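Local coordinates for uncharacterized protein PA2218 (Pseudomonas aeruginosa, PDB 2HDW) that is uncharacterised but adopts the alpha/beta hydrolase fold and is probably a hydrolase, at residues L220-R223 against T224-L227. Numbering follows the deposited sequence.
Sequences LEQR and TRTL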
# COMPACT_ATOMS: atom_id res chain seq x y z
N LEU A 220 8.14 -26.36 5.47
CA LEU A 220 6.86 -26.77 6.00
C LEU A 220 6.95 -26.94 7.51
O LEU A 220 6.03 -26.56 8.25
CB LEU A 220 6.42 -28.10 5.39
CG LEU A 220 5.17 -28.71 6.03
CD1 LEU A 220 3.96 -27.81 5.78
CD2 LEU A 220 4.93 -30.11 5.44
N GLU A 221 8.06 -27.52 7.98
CA GLU A 221 8.26 -27.74 9.40
C GLU A 221 8.25 -26.44 10.17
O GLU A 221 7.65 -26.34 11.24
CB GLU A 221 9.59 -28.48 9.63
CG GLU A 221 9.98 -28.66 11.10
CD GLU A 221 10.61 -27.41 11.69
OE1 GLU A 221 11.69 -26.99 11.21
OE2 GLU A 221 10.03 -26.84 12.65
N GLN A 222 8.93 -25.43 9.63
CA GLN A 222 9.00 -24.12 10.26
C GLN A 222 7.64 -23.42 10.17
O GLN A 222 7.23 -22.75 11.12
CB GLN A 222 10.09 -23.29 9.58
CG GLN A 222 11.44 -24.01 9.57
CD GLN A 222 12.56 -23.21 8.93
OE1 GLN A 222 12.51 -22.89 7.73
NE2 GLN A 222 13.59 -22.90 9.71
N ARG A 223 6.95 -23.59 9.05
CA ARG A 223 5.63 -22.98 8.86
C ARG A 223 4.66 -23.59 9.86
O ARG A 223 3.87 -22.88 10.49
CB ARG A 223 5.12 -23.24 7.43
CG ARG A 223 3.67 -22.79 7.20
CD ARG A 223 3.16 -23.20 5.81
NE ARG A 223 1.70 -23.12 5.73
CZ ARG A 223 1.02 -22.06 5.29
NH1 ARG A 223 1.65 -20.97 4.86
NH2 ARG A 223 -0.31 -22.09 5.30
N THR A 224 4.71 -24.91 9.99
CA THR A 224 3.85 -25.64 10.91
C THR A 224 4.11 -25.19 12.35
O THR A 224 3.18 -25.01 13.14
CB THR A 224 4.08 -27.15 10.80
OG1 THR A 224 3.79 -27.57 9.46
CG2 THR A 224 3.20 -27.92 11.78
N ARG A 225 5.39 -25.01 12.68
CA ARG A 225 5.79 -24.57 14.01
C ARG A 225 5.19 -23.19 14.29
O ARG A 225 4.67 -22.94 15.37
CB ARG A 225 7.32 -24.51 14.07
CG ARG A 225 7.92 -24.14 15.41
CD ARG A 225 9.31 -23.55 15.20
NE ARG A 225 10.07 -24.34 14.23
CZ ARG A 225 11.01 -23.84 13.43
NH1 ARG A 225 11.32 -22.55 13.47
NH2 ARG A 225 11.64 -24.63 12.57
N THR A 226 5.27 -22.30 13.30
CA THR A 226 4.72 -20.95 13.45
C THR A 226 3.21 -20.99 13.67
O THR A 226 2.67 -20.30 14.54
CB THR A 226 5.03 -20.08 12.21
OG1 THR A 226 6.45 -19.91 12.09
CG2 THR A 226 4.38 -18.70 12.32
N LEU A 227 2.52 -21.82 12.89
CA LEU A 227 1.07 -21.94 13.01
C LEU A 227 0.69 -22.50 14.38
O LEU A 227 -0.29 -22.06 15.00
CB LEU A 227 0.52 -22.82 11.89
CG LEU A 227 0.65 -22.20 10.50
CD1 LEU A 227 0.17 -23.20 9.45
CD2 LEU A 227 -0.16 -20.90 10.43
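R225 meets E221, one turn earlier in the helix, in an i to i+4 salt bridge. Long, flexible chains of opposite charge suit this spacing: the arginine's bend at chi3 (-44°) turns the guanidinium back beside Q222, and the glutamate reaches up to it. The two flat groups end nearly coplanar, their planes 24° apart. NE of R225 donates to the syn lone pair of OE2 of E221 at 3.0 Å, while NH2 of R225 lies 2.7 Å from OE1 of E221 and makes only weak, bent bonds to the two carboxylate oxygens. CA of Q222 sits 3.5 Å above one face of the guanidinium, offset toward its rim. OE1 of Q222 accepts from the backbone N of T219, as in one half of a capping box.

R223 suits its place because a long chain can pack carbons along the helix and still carry its charge outward. Extended from CG to NE, it passes obliquely by L227, whose CD1 lies 4.0 Å from NE of R223. Its NH2 bonds to the backbone O of M293, tying the helix to a neighbouring loop.

T224 is small and carries its hydroxyl beside the backbone N, which lets OG1 donate to the carbonyl O of L220 at 2.7 Å, from 41° above the carbonyl plane and off the lone pairs. The backbone N-H of T224 takes the opposite face, so two bonds grip that oxygen.

These are the regular first turns of helix 220-240, a surface alpha-helix with an i to i+4 Glu-Arg salt bridge, centred about 27 Å from the centre of a chain of alpha/beta hydrolase fold.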